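Local coordinates for mandelate racemase/muconate lactonizing enzyme family protein (Roseovarius sp. TM1035, PDB 3T9P), which is of unproven function but, as an enolase-superfamily member, probably catalyses an isomerase-type reaction that starts by abstracting a proton next to a carboxylate, at residues 28-33 / 63-68; 52-57 / 281-286; 153-158 / 193-198; 163-168 / 201-206. All coordinates share one frame; numbering follows the deposited sequence.

Contact 1: 28-33 / 63-68; sequences LETFCN and TIFHRQ. With SO4 (sulfate ion), chain D.
In the N-terminal capping domain of this enolase-superfamily protein, strand 25-32 of the antiparallel sheet is covered by helix 58-73, and Thr30 meets both Phe65 and His66 there. The axes of strand segment 28-32 and helix segment 63-68 run nearly antiparallel, at 164°. Thr30 CG2 sits over one face of the Phe65 ring, 4.1 Å from its centroid, while Leu28 CB reaches the edge of the same ring, 3.9 Å from Phe65 CE2. Phe65 CG lies anti to the backbone N (chi1 177°), which sends the ring between strand and helix, where Val39 and Ala103 also touch it. With the ring cut back to an alanine, Thr30 CG2 and Leu28 CB would probably face a gap where the aromatic face and edge had been. His66 is gripped at both nitrogens: ND1 bonds to Ser386 OG of strand 382-387, which fixes the rotation of the imidazole. At its other nitrogen, His66 NE2 shares a hydrogen bond of 2.7 Å with Thr30 OG1, which arrives at the ring edge.

Contact 2: 52-57 / 281-286; sequences QVSTYN and VMYMGG. With FMT (formic acid), chain E.
Tyr283 OH is gripped by several groups: it donates a 2.6 Å hydrogen bond to O2 of a formic acid molecule and receives one from a water 3.2 Å away. That water also bonds to Thr55 OG1, so it bridges segment 281-286 to segment 52-57 where no direct hydrogen bond joins them. Formic acid O2 lies near the plane of the Tyr283 ring, at its edge, and Lys94 of the second subunit also binds this ligand, probably a crystallisation additive. Closer to the backbone, Ser54 OG comes within 3.2 Å of Tyr283 CE1, carried there by a chi1 of 179° that turns it anti to its own nitrogen. Beside it Met282 CB packs on Ser54 CA at 3.6 Å. The Met282 chain then bends at chi2 (25°) and brings Met282 CE 3.7 Å from Gln52 O, crossing the Gln52 side chain at about a right angle. The Gln52 amide is held by Leu313 N and Ser312 OG, and its NE2 also bonds to Val53 O, lying nearly in line with that carbonyl. This is a domain interface: the loop after strand 48-52 of the capping domain packs on the short, weakly bonded helix 281-284 of the barrel domain, the two-domain association characteristic of the enolase superfamily.

Contact 3: 153-158 / 193-198; sequences RFCRLR and SRALGD
Arg158 reaches from helix 147-161 to the C-terminal end of helix 184-196. Its CB packs against the Phe166 ring of the neighbouring strand, and CG continues anti to the backbone N (chi1 172°). At chi3 the chain bends (65°), and Arg158 CD passes 3.9 Å from Leu196 O. The guanidinium then lies with one face toward Cys155 CA and its edge toward two carbonyls. Arg158 NH1 donates to Leu196 O at 2.9 Å, the acceptor staying close to the guanidinium plane while the donor stands above the carbonyl plane instead of on a lone pair. The same nitrogen, Arg158 NH1, makes a weak, bent bond to Ala195 O at 3.1 Å. Both acceptors belong to the last helical turn, and the positive charge would be expected to suit that negative helix end. A leucine in its place has no N-H to give, and would probably leave the carbonyls of Ala195 and Leu196 without this charged partner. Beside the arginine, Cys155 SG touches Ala195 CB at 3.9 Å. Deeper in, Leu196 CD2 rests 3.8 Å from Phe154 CB. Helices 147-161 and 184-196 thus pack side by side on the outside of the barrel, above strands 165-169 and 201-205, as successive helices do in the beta/alpha-barrel domain of enolase-superfamily proteins.

Contact 4: 163-168 / 201-206; sequences FTAFKW and EKLVDG
Five backbone hydrogen bonds join Thr164, Phe166 and Trp168 to segment 201-206 in parallel register. Phe166 N donates to Glu201 O and Phe166 O accepts from Leu203 N at 2.9 Å; Trp168 repeats the pattern: its N donates to Leu203 O and its O accepts from Asp205 N. CA-H...O contacts fill the intervals, as from Lys167 CA to Leu203 O at 3.1 Å. On the helix-covered face, Trp168 has the largest share of the contact. With CG set between backbone N and carbonyl carbon (chi1 63°), its indole turns toward strand 201-205. Val204 CG1 stands over the Trp168 five-membered ring, 3.8 Å from the centroid, while Lys202 CB approaches Trp168 CH2 at 3.7 Å. On the face toward the barrel interior, Lys167 CB and Leu203 CB meet at 3.6 Å. Lys167 NZ stays 4.0 Å from Asp205 OD2, too far for a salt bridge; Tyr137 OH and Glu231 hold Lys167 NZ, while Asp205 bonds through OD1 to Asn207 N and through OD2 to Arg169. Enolase-superfamily barrels place their active site at the C-terminal ends of such strands, probably here too. The strands are barrel neighbours, linked through helix 184-196 as a beta-alpha-beta crossover; that helix and helix 147-161 cover the Phe166 and Trp168 face, with strands 132-139 and 229-231 flanking the pair.

Overall arrangement
Contacts 3 and 4 share one part of the barrel domain: contact 3 joins two outer helices, partly buried, and contact 4 pairs the buried strands beneath them. Their centres are about 10 Å apart, and helix 147-161 packs directly on strand 165-169. Contact 1 lies about 42 Å from contact 3 between centres, on the other side of the chain's centre and within the capping domain. Contact 2, also buried, is closest to the chain's centre and ties the two domains together; like contact 1, it reaches the second subunit. Chemistry follows place: backbone bonding dominates contact 4, arginine-to-carbonyl bonds mark contact 3, a threonine-histidine bond beside an aromatic ring holds contact 1, and a water bridges contact 2.

Contact 1: 28-33 / 63-68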
loop_
_atom_site.group_PDB
_atom_site.type_symbol
_atom_site.label_atom_id
_atom_site.label_comp_id
_atom_site.label_asym_id
_atom_site.label_seq_id
_atom_site.Cartn_x
_atom_site.Cartn_y
_atom_site.Cartn_z
ATOM N N LEU A 28 10.257 -22.372 -1.081
ATOM C CA LEU A 28 9.942 -21.345 -0.111
ATOM C C LEU A 28 8.821 -21.842 0.775
ATOM O O LEU A 28 7.801 -22.157 0.292
ATOM C CB LEU A 28 9.578 -20.008 -0.772
ATOM C CG LEU A 28 10.719 -19.218 -1.425
ATOM C CD1 LEU A 28 10.279 -18.225 -2.389
ATOM C CD2 LEU A 28 11.707 -18.594 -0.488
ATOM N N GLU A 29 9.078 -21.874 2.064
ATOM C CA GLU A 29 8.173 -22.326 3.068
ATOM C C GLU A 29 7.865 -21.254 4.121
ATOM O O GLU A 29 8.723 -20.566 4.533
ATOM C CB GLU A 29 8.760 -23.534 3.783
ATOM C CG GLU A 29 9.050 -24.703 2.981
ATOM C CD GLU A 29 10.020 -25.639 3.661
ATOM O OE1 GLU A 29 11.188 -25.325 3.695
ATOM O OE2 GLU A 29 9.581 -26.652 4.128
ATOM N N THR A 30 6.618 -21.169 4.534
ATOM C CA THR A 30 6.179 -20.302 5.591
ATOM C C THR A 30 5.539 -21.070 6.768
ATOM O O THR A 30 4.853 -22.030 6.584
ATOM C CB THR A 30 5.166 -19.230 5.092
ATOM O OG1 THR A 30 4.010 -19.867 4.563
ATOM C CG2 THR A 30 5.831 -18.264 4.053
ATOM N N PHE A 31 5.806 -20.612 7.964
ATOM C CA PHE A 31 5.253 -21.138 9.169
ATOM C C PHE A 31 4.711 -19.919 9.905
ATOM O O PHE A 31 5.457 -19.086 10.302
ATOM C CB PHE A 31 6.340 -21.805 10.038
ATOM C CG PHE A 31 7.124 -22.908 9.374
ATOM C CD1 PHE A 31 8.077 -22.648 8.456
ATOM C CD2 PHE A 31 6.974 -24.190 9.751
ATOM C CE1 PHE A 31 8.800 -23.649 7.897
ATOM C CE2 PHE A 31 7.689 -25.161 9.172
ATOM C CZ PHE A 31 8.590 -24.886 8.241
ATOM N N CYS A 32 3.414 -19.861 10.115
ATOM C CA CYS A 32 2.771 -18.713 10.731
ATOM C C CYS A 32 1.697 -18.976 11.771
ATOM O O CYS A 32 1.202 -20.037 11.876
ATOM C CB CYS A 32 2.169 -17.837 9.630
ATOM S SG CYS A 32 1.036 -18.705 8.522
ATOM N N ASN A 33 1.423 -17.938 12.518
ATOM C CA ASN A 33 0.253 -17.702 13.307
ATOM C C ASN A 33 -0.212 -16.286 12.947
ATOM O O ASN A 33 0.326 -15.720 12.047
ATOM C CB ASN A 33 0.370 -17.966 14.785
ATOM C CG ASN A 33 1.309 -17.026 15.518
ATOM O OD1 ASN A 33 1.576 -15.924 15.137
ATOM N ND2 ASN A 33 1.795 -17.515 16.616
ATOM N N THR A 63 -0.380 -15.834 3.197
ATOM C CA THR A 63 -1.212 -16.160 2.068
ATOM C C THR A 63 -0.772 -15.331 0.844
ATOM O O THR A 63 -0.621 -15.827 -0.223
ATOM C CB THR A 63 -2.675 -15.846 2.365
ATOM O OG1 THR A 63 -3.143 -16.653 3.438
ATOM C CG2 THR A 63 -3.517 -16.026 1.124
ATOM N N ILE A 64 -0.519 -14.061 1.086
ATOM C CA ILE A 64 -0.018 -13.149 0.090
ATOM C C ILE A 64 1.375 -13.557 -0.425
ATOM O O ILE A 64 1.639 -13.460 -1.582
ATOM C CB ILE A 64 -0.010 -11.706 0.597
ATOM C CG1 ILE A 64 -1.428 -11.214 0.799
ATOM C CG2 ILE A 64 0.805 -10.812 -0.331
ATOM C CD1 ILE A 64 -1.582 -9.918 1.395
ATOM N N PHE A 65 2.224 -14.027 0.472
ATOM C CA PHE A 65 3.569 -14.421 0.119
ATOM C C PHE A 65 3.472 -15.519 -0.916
ATOM O O PHE A 65 4.092 -15.466 -1.925
ATOM C CB PHE A 65 4.295 -14.965 1.359
ATOM C CG PHE A 65 5.664 -15.475 1.101
ATOM C CD1 PHE A 65 6.745 -14.665 1.272
ATOM C CD2 PHE A 65 5.886 -16.777 0.690
ATOM C CE1 PHE A 65 7.988 -15.120 1.030
ATOM C CE2 PHE A 65 7.157 -17.251 0.468
ATOM C CZ PHE A 65 8.185 -16.442 0.625
ATOM N N HIS A 66 2.638 -16.481 -0.644
ATOM C CA HIS A 66 2.553 -17.631 -1.591
ATOM C C HIS A 66 1.785 -17.217 -2.854
ATOM O O HIS A 66 2.060 -17.731 -3.930
ATOM C CB HIS A 66 1.935 -18.871 -0.990
ATOM C CG HIS A 66 2.833 -19.492 0.055
ATOM N ND1 HIS A 66 3.966 -20.191 -0.285
ATOM C CD2 HIS A 66 2.841 -19.387 1.398
ATOM C CE1 HIS A 66 4.606 -20.558 0.817
ATOM N NE2 HIS A 66 3.925 -20.121 1.859
ATOM N N ARG A 67 0.841 -16.327 -2.757
ATOM C CA ARG A 67 0.132 -15.835 -3.948
ATOM C C ARG A 67 0.955 -14.943 -4.908
ATOM O O ARG A 67 0.889 -15.067 -6.065
ATOM C CB ARG A 67 -1.161 -15.137 -3.516
ATOM C CG ARG A 67 -2.168 -14.828 -4.591
ATOM C CD ARG A 67 -3.149 -15.927 -4.945
ATOM N NE ARG A 67 -3.842 -16.542 -3.847
ATOM C CZ ARG A 67 -5.071 -16.260 -3.453
ATOM N NH1 ARG A 67 -5.807 -15.353 -4.060
ATOM N NH2 ARG A 67 -5.562 -16.894 -2.420
ATOM N N GLN A 68 1.677 -14.021 -4.309
ATOM C CA GLN A 68 2.299 -12.921 -4.983
ATOM C C GLN A 68 3.822 -12.699 -4.906
ATOM O O GLN A 68 4.335 -11.945 -5.674
ATOM C CB GLN A 68 1.529 -11.627 -4.679
ATOM C CG GLN A 68 0.074 -11.658 -5.022
ATOM C CD GLN A 68 -0.695 -10.462 -4.532
ATOM O OE1 GLN A 68 -0.860 -9.501 -5.244
ATOM N NE2 GLN A 68 -1.154 -10.520 -3.354
HETATM S S SO4 D . -4.142 -20.069 -0.361
HETATM O O1 SO4 D . -4.089 -21.417 -0.962
HETATM O O2 SO4 D . -4.619 -19.222 -1.459
HETATM O O3 SO4 D . -5.047 -20.063 0.797
HETATM O O4 SO4 D . -2.818 -19.557 0.086
#

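Contact 2: 52-57 / 281-286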
loop_
_atom_site.group_PDB
_atom_site.type_symbol
_atom_site.label_atom_id
_atom_site.label_comp_id
_atom_site.label_asym_id
_atom_site.label_seq_id
_atom_site.Cartn_x
_atom_site.Cartn_y
_atom_site.Cartn_z
ATOM N N GLN A 52 11.736 -13.798 7.978
ATOM C CA GLN A 52 10.462 -13.513 8.592
ATOM C C GLN A 52 9.732 -12.398 7.844
ATOM O O GLN A 52 10.344 -11.447 7.426
ATOM C CB GLN A 52 10.672 -13.120 10.075
ATOM C CG GLN A 52 9.453 -12.951 10.936
ATOM C CD GLN A 52 9.694 -12.115 12.190
ATOM O OE1 GLN A 52 10.265 -12.553 13.134
ATOM N NE2 GLN A 52 9.197 -10.933 12.174
ATOM N N VAL A 53 8.440 -12.581 7.691
ATOM C CA VAL A 53 7.541 -11.566 7.182
ATOM C C VAL A 53 7.297 -10.569 8.332
ATOM O O VAL A 53 7.641 -10.836 9.430
ATOM C CB VAL A 53 6.218 -12.118 6.575
ATOM C CG1 VAL A 53 6.476 -13.199 5.499
ATOM C CG2 VAL A 53 5.311 -12.591 7.615
ATOM N N SER A 54 6.742 -9.421 8.024
ATOM C CA SER A 54 6.418 -8.458 9.036
ATOM C C SER A 54 5.459 -9.097 10.066
ATOM O O SER A 54 4.656 -9.895 9.747
ATOM C CB SER A 54 5.712 -7.246 8.442
ATOM O OG SER A 54 5.386 -6.339 9.418
ATOM N N THR A 55 5.633 -8.728 11.308
ATOM C CA THR A 55 4.682 -9.127 12.319
ATOM C C THR A 55 3.304 -8.430 12.068
ATOM O O THR A 55 3.210 -7.476 11.348
ATOM C CB THR A 55 5.159 -8.779 13.724
ATOM O OG1 THR A 55 5.599 -7.426 13.765
ATOM C CG2 THR A 55 6.256 -9.711 14.191
ATOM N N TYR A 56 2.278 -9.031 12.632
ATOM C CA TYR A 56 0.908 -8.566 12.650
ATOM C C TYR A 56 0.108 -8.959 11.396
ATOM O O TYR A 56 0.474 -8.632 10.309
ATOM C CB TYR A 56 0.778 -7.097 13.004
ATOM C CG TYR A 56 1.452 -6.704 14.301
ATOM C CD1 TYR A 56 0.993 -7.194 15.518
ATOM C CD2 TYR A 56 2.554 -5.873 14.308
ATOM C CE1 TYR A 56 1.593 -6.851 16.692
ATOM C CE2 TYR A 56 3.169 -5.521 15.480
ATOM C CZ TYR A 56 2.703 -6.026 16.669
ATOM O OH TYR A 56 3.280 -5.697 17.812
ATOM N N ASN A 57 -0.985 -9.670 11.598
ATOM C CA ASN A 57 -1.786 -10.185 10.515
ATOM C C ASN A 57 -0.883 -11.050 9.604
ATOM O O ASN A 57 -1.034 -11.088 8.418
ATOM C CB ASN A 57 -2.513 -9.065 9.767
ATOM C CG ASN A 57 -3.666 -8.474 10.563
ATOM O OD1 ASN A 57 -3.850 -7.294 10.560
ATOM N ND2 ASN A 57 -4.412 -9.288 11.223
ATOM N N VAL A 281 12.488 -2.286 8.908
ATOM C CA VAL A 281 13.004 -3.280 7.911
ATOM C C VAL A 281 11.817 -4.128 7.320
ATOM O O VAL A 281 11.715 -4.447 6.089
ATOM C CB VAL A 281 14.136 -4.141 8.565
ATOM C CG1 VAL A 281 14.506 -5.368 7.631
ATOM C CG2 VAL A 281 15.301 -3.307 8.756
ATOM N N MET A 282 10.953 -4.559 8.220
ATOM C CA MET A 282 9.902 -5.560 7.868
ATOM C C MET A 282 8.760 -4.837 7.137
ATOM O O MET A 282 8.206 -5.424 6.245
ATOM C CB MET A 282 9.263 -6.213 9.140
ATOM C CG MET A 282 10.042 -7.333 9.720
ATOM S SD MET A 282 11.852 -7.482 9.466
ATOM C CE MET A 282 12.063 -9.253 9.842
ATOM N N TYR A 283 8.387 -3.589 7.493
ATOM C CA TYR A 283 7.352 -2.907 6.698
ATOM C C TYR A 283 7.880 -2.452 5.336
ATOM O O TYR A 283 7.107 -2.150 4.401
ATOM C CB TYR A 283 6.826 -1.658 7.449
ATOM C CG TYR A 283 6.143 -1.925 8.740
ATOM C CD1 TYR A 283 5.347 -3.052 8.908
ATOM C CD2 TYR A 283 6.212 -0.976 9.797
ATOM C CE1 TYR A 283 4.635 -3.288 10.139
ATOM C CE2 TYR A 283 5.515 -1.157 10.982
ATOM C CZ TYR A 283 4.731 -2.327 11.140
ATOM O OH TYR A 283 4.067 -2.501 12.304
ATOM N N MET A 284 9.185 -2.289 5.256
ATOM C CA MET A 284 9.811 -1.759 4.007
ATOM C C MET A 284 9.898 -2.837 2.894
ATOM O O MET A 284 10.052 -2.509 1.698
ATOM C CB MET A 284 11.300 -1.460 4.301
ATOM C CG MET A 284 11.493 0.004 4.728
ATOM S SD MET A 284 10.783 1.247 3.611
ATOM C CE MET A 284 11.493 0.802 2.052
ATOM N N GLY A 285 9.893 -4.117 3.281
ATOM C CA GLY A 285 10.153 -5.144 2.260
ATOM C C GLY A 285 11.529 -5.782 2.366
ATOM O O GLY A 285 11.936 -6.501 1.454
ATOM N N GLY A 286 12.332 -5.414 3.388
ATOM C CA GLY A 286 13.524 -6.223 3.744
ATOM C C GLY A 286 14.780 -5.346 3.659
ATOM O O GLY A 286 14.687 -4.118 3.628
HETATM C C FMT E . 4.678 -1.553 15.431
HETATM O O1 FMT E . 3.718 -1.515 16.280
HETATM O O2 FMT E . 4.674 -0.952 14.345
HETATM O O HOH W 1 6.086 -4.631 13.576
#

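Contact 3: 153-158 / 193-198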
loop_
_atom_site.group_PDB
_atom_site.type_symbol
_atom_site.label_atom_id
_atom_site.label_comp_id
_atom_site.label_asym_id
_atom_site.label_seq_id
_atom_site.Cartn_x
_atom_site.Cartn_y
_atom_site.Cartn_z
ATOM N N ARG A 153 9.379 1.820 36.006
ATOM C CA ARG A 153 9.975 0.698 35.298
ATOM C C ARG A 153 11.227 1.180 34.559
ATOM O O ARG A 153 12.160 0.415 34.436
ATOM C CB ARG A 153 8.970 -0.059 34.427
ATOM C CG ARG A 153 8.481 0.641 33.192
ATOM C CD ARG A 153 7.676 -0.362 32.340
ATOM N NE ARG A 153 7.087 0.327 31.171
ATOM C CZ ARG A 153 6.496 -0.301 30.166
ATOM N NH1 ARG A 153 6.452 -1.638 30.123
ATOM N NH2 ARG A 153 5.951 0.430 29.163
ATOM N N PHE A 154 11.226 2.419 34.071
ATOM C CA PHE A 154 12.382 2.983 33.363
ATOM C C PHE A 154 13.585 3.083 34.328
ATOM O O PHE A 154 14.733 2.723 33.952
ATOM C CB PHE A 154 12.039 4.342 32.818
ATOM C CG PHE A 154 11.370 4.333 31.442
ATOM C CD1 PHE A 154 11.079 3.122 30.772
ATOM C CD2 PHE A 154 11.085 5.528 30.805
ATOM C CE1 PHE A 154 10.532 3.155 29.491
ATOM C CE2 PHE A 154 10.440 5.566 29.512
ATOM C CZ PHE A 154 10.168 4.388 28.858
ATOM N N CYS A 155 13.348 3.561 35.559
ATOM C CA CYS A 155 14.436 3.613 36.558
ATOM C C CYS A 155 15.151 2.306 36.768
ATOM O O CYS A 155 16.387 2.286 36.810
ATOM C CB CYS A 155 13.948 4.253 37.884
ATOM S SG CYS A 155 13.816 6.007 37.648
ATOM N N ARG A 156 14.364 1.226 36.878
ATOM C CA ARG A 156 14.843 -0.134 37.093
ATOM C C ARG A 156 15.677 -0.582 35.848
ATOM O O ARG A 156 16.745 -1.177 36.014
ATOM C CB ARG A 156 13.682 -1.118 37.352
ATOM C CG ARG A 156 13.060 -0.995 38.776
ATOM C CD ARG A 156 11.657 -1.715 38.957
ATOM N NE ARG A 156 11.605 -3.122 38.484
ATOM C CZ ARG A 156 10.807 -3.618 37.516
ATOM N NH1 ARG A 156 9.930 -2.845 36.849
ATOM N NH2 ARG A 156 10.891 -4.926 37.217
ATOM N N LEU A 157 15.190 -0.272 34.630
ATOM C CA LEU A 157 15.912 -0.691 33.429
ATOM C C LEU A 157 17.226 0.085 33.337
ATOM O O LEU A 157 18.232 -0.491 32.937
ATOM C CB LEU A 157 15.084 -0.315 32.172
ATOM C CG LEU A 157 13.949 -1.302 31.953
ATOM C CD1 LEU A 157 12.740 -0.667 31.142
ATOM C CD2 LEU A 157 14.603 -2.585 31.299
ATOM N N ARG A 158 17.203 1.375 33.685
ATOM C CA ARG A 158 18.395 2.211 33.696
ATOM C C ARG A 158 19.438 1.627 34.676
ATOM O O ARG A 158 20.602 1.431 34.342
ATOM C CB ARG A 158 18.053 3.657 34.145
ATOM C CG ARG A 158 19.348 4.600 34.373
ATOM C CD ARG A 158 19.013 5.877 35.150
ATOM N NE ARG A 158 18.585 5.496 36.507
ATOM C CZ ARG A 158 17.777 6.173 37.312
ATOM N NH1 ARG A 158 17.276 7.349 36.976
ATOM N NH2 ARG A 158 17.482 5.626 38.492
ATOM N N SER A 193 10.974 12.285 32.716
ATOM C CA SER A 193 12.233 12.974 32.500
ATOM C C SER A 193 12.965 13.276 33.844
ATOM O O SER A 193 14.182 12.964 33.967
ATOM C CB SER A 193 11.977 14.290 31.773
ATOM O OG SER A 193 13.210 15.007 31.654
ATOM N N ARG A 194 12.242 13.818 34.849
ATOM C CA ARG A 194 12.903 14.074 36.150
ATOM C C ARG A 194 13.243 12.769 36.811
ATOM O O ARG A 194 14.288 12.696 37.391
ATOM C CB ARG A 194 12.100 15.027 37.056
ATOM C CG ARG A 194 11.744 16.459 36.414
ATOM C CD ARG A 194 10.727 17.293 37.274
ATOM N NE ARG A 194 11.407 17.774 38.487
ATOM C CZ ARG A 194 11.460 17.129 39.665
ATOM N NH1 ARG A 194 10.810 15.982 39.853
ATOM N NH2 ARG A 194 12.140 17.645 40.690
ATOM N N ALA A 195 12.436 11.698 36.721
ATOM C CA ALA A 195 12.849 10.431 37.349
ATOM C C ALA A 195 14.142 9.931 36.698
ATOM O O ALA A 195 15.016 9.447 37.386
ATOM C CB ALA A 195 11.775 9.328 37.246
ATOM N N LEU A 196 14.249 10.065 35.341
ATOM C CA LEU A 196 15.381 9.404 34.637
ATOM C C LEU A 196 16.650 10.186 34.975
ATOM O O LEU A 196 17.736 9.575 35.098
ATOM C CB LEU A 196 15.171 9.445 33.123
ATOM C CG LEU A 196 14.242 8.389 32.528
ATOM C CD1 LEU A 196 14.093 8.663 31.014
ATOM C CD2 LEU A 196 14.825 6.966 32.786
ATOM N N GLY A 197 16.528 11.507 35.111
ATOM C CA GLY A 197 17.677 12.338 35.596
ATOM C C GLY A 197 18.686 12.715 34.491
ATOM O O GLY A 197 18.411 12.501 33.303
ATOM N N ASP A 198 19.841 13.266 34.890
ATOM C CA ASP A 198 20.857 13.807 33.987
ATOM C C ASP A 198 21.611 12.710 33.294
ATOM O O ASP A 198 21.677 11.597 33.799
ATOM C CB ASP A 198 21.930 14.542 34.834
ATOM C CG ASP A 198 21.408 15.854 35.480
ATOM O OD1 ASP A 198 20.307 16.372 35.112
ATOM O OD2 ASP A 198 22.168 16.332 36.372
#

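Contact 4: 163-168 / 201-206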
loop_
_atom_site.group_PDB
_atom_site.type_symbol
_atom_site.label_atom_id
_atom_site.label_comp_id
_atom_site.label_asym_id
_atom_site.label_seq_id
_atom_site.Cartn_x
_atom_site.Cartn_y
_atom_site.Cartn_z
ATOM N N PHE A 163 20.640 0.883 30.332
ATOM C CA PHE A 163 20.156 1.735 29.254
ATOM C C PHE A 163 20.455 3.215 29.543
ATOM O O PHE A 163 20.272 3.632 30.688
ATOM C CB PHE A 163 18.630 1.666 29.026
ATOM C CG PHE A 163 18.157 0.373 28.423
ATOM C CD1 PHE A 163 18.189 0.217 27.039
ATOM C CD2 PHE A 163 17.790 -0.743 29.231
ATOM C CE1 PHE A 163 17.692 -0.973 26.381
ATOM C CE2 PHE A 163 17.320 -2.014 28.614
ATOM C CZ PHE A 163 17.325 -2.142 27.197
ATOM N N THR A 164 20.841 4.036 28.529
ATOM C CA THR A 164 21.010 5.440 28.803
ATOM C C THR A 164 20.187 6.294 27.831
ATOM O O THR A 164 20.374 7.503 27.705
ATOM C CB THR A 164 22.512 5.925 28.755
ATOM O OG1 THR A 164 23.060 5.527 27.503
ATOM C CG2 THR A 164 23.404 5.296 29.889
ATOM N N ALA A 165 19.184 5.670 27.202
ATOM C CA ALA A 165 18.290 6.413 26.347
ATOM C C ALA A 165 16.919 5.683 26.486
ATOM O O ALA A 165 16.905 4.445 26.616
ATOM C CB ALA A 165 18.754 6.323 24.856
ATOM N N PHE A 166 15.843 6.463 26.452
ATOM C CA PHE A 166 14.463 5.941 26.706
ATOM C C PHE A 166 13.447 6.665 25.852
ATOM O O PHE A 166 13.512 7.854 25.732
ATOM C CB PHE A 166 14.094 6.220 28.202
ATOM C CG PHE A 166 14.896 5.380 29.148
ATOM C CD1 PHE A 166 16.170 5.807 29.522
ATOM C CD2 PHE A 166 14.383 4.148 29.668
ATOM C CE1 PHE A 166 16.941 5.020 30.415
ATOM C CE2 PHE A 166 15.161 3.310 30.550
ATOM C CZ PHE A 166 16.472 3.752 30.886
ATOM N N LYS A 167 12.451 5.937 25.309
ATOM C CA LYS A 167 11.379 6.549 24.552
ATOM C C LYS A 167 10.040 6.106 25.177
ATOM O O LYS A 167 9.878 4.945 25.479
ATOM C CB LYS A 167 11.384 6.021 23.107
ATOM C CG LYS A 167 10.260 6.788 22.264
ATOM C CD LYS A 167 10.535 6.478 20.750
ATOM C CE LYS A 167 9.774 5.241 20.297
ATOM N NZ LYS A 167 10.082 5.071 18.831
ATOM N N TRP A 168 9.161 7.074 25.351
ATOM C CA TRP A 168 7.778 6.852 25.770
ATOM C C TRP A 168 6.784 7.634 24.896
ATOM O O TRP A 168 7.156 8.220 23.846
ATOM C CB TRP A 168 7.676 7.221 27.298
ATOM C CG TRP A 168 7.921 8.597 27.759
ATOM C CD1 TRP A 168 6.954 9.507 28.151
ATOM C CD2 TRP A 168 9.200 9.290 27.894
ATOM N NE1 TRP A 168 7.562 10.657 28.621
ATOM C CE2 TRP A 168 8.930 10.535 28.471
ATOM C CE3 TRP A 168 10.557 8.901 27.722
ATOM C CZ2 TRP A 168 9.945 11.472 28.732
ATOM C CZ3 TRP A 168 11.564 9.789 28.020
ATOM C CH2 TRP A 168 11.247 11.072 28.610
ATOM N N GLU A 201 19.506 10.294 27.431
ATOM C CA GLU A 201 18.845 10.852 26.249
ATOM C C GLU A 201 17.361 10.401 26.348
ATOM O O GLU A 201 17.089 9.277 26.831
ATOM C CB GLU A 201 19.518 10.324 24.963
ATOM C CG GLU A 201 20.777 11.238 24.712
ATOM C CD GLU A 201 21.801 10.671 23.781
ATOM O OE1 GLU A 201 21.983 9.448 23.764
ATOM O OE2 GLU A 201 22.458 11.454 23.074
ATOM N N LYS A 202 16.475 11.263 25.856
ATOM C CA LYS A 202 15.014 11.045 25.974
ATOM C C LYS A 202 14.350 11.241 24.645
ATOM O O LYS A 202 14.692 12.160 23.910
ATOM C CB LYS A 202 14.488 12.023 27.037
ATOM C CG LYS A 202 15.139 11.608 28.454
ATOM C CD LYS A 202 14.817 12.780 29.402
ATOM C CE LYS A 202 15.917 13.126 30.351
ATOM N NZ LYS A 202 16.300 14.539 29.901
ATOM N N LEU A 203 13.367 10.377 24.364
ATOM C CA LEU A 203 12.715 10.385 23.079
ATOM C C LEU A 203 11.244 10.255 23.434
ATOM O O LEU A 203 10.871 9.600 24.426
ATOM C CB LEU A 203 13.109 9.114 22.281
ATOM C CG LEU A 203 14.560 8.912 21.862
ATOM C CD1 LEU A 203 15.449 8.361 22.999
ATOM C CD2 LEU A 203 14.692 7.953 20.649
ATOM N N VAL A 204 10.381 10.833 22.644
ATOM C CA VAL A 204 8.941 10.526 22.700
ATOM C C VAL A 204 8.324 10.363 21.313
ATOM O O VAL A 204 8.894 10.812 20.372
ATOM C CB VAL A 204 8.099 11.462 23.555
ATOM C CG1 VAL A 204 8.620 11.568 24.941
ATOM C CG2 VAL A 204 7.938 12.722 22.899
ATOM N N ASP A 205 7.194 9.657 21.245
ATOM C CA ASP A 205 6.494 9.439 20.020
ATOM C C ASP A 205 5.063 9.873 20.191
ATOM O O ASP A 205 4.395 9.494 21.126
ATOM C CB ASP A 205 6.632 7.961 19.596
ATOM C CG ASP A 205 6.155 7.661 18.199
ATOM O OD1 ASP A 205 5.448 8.411 17.554
ATOM O OD2 ASP A 205 6.532 6.600 17.774
ATOM N N GLY A 206 4.637 10.686 19.267
ATOM C CA GLY A 206 3.290 11.144 19.222
ATOM C C GLY A 206 2.367 10.287 18.364
ATOM O O GLY A 206 1.233 10.549 18.286
#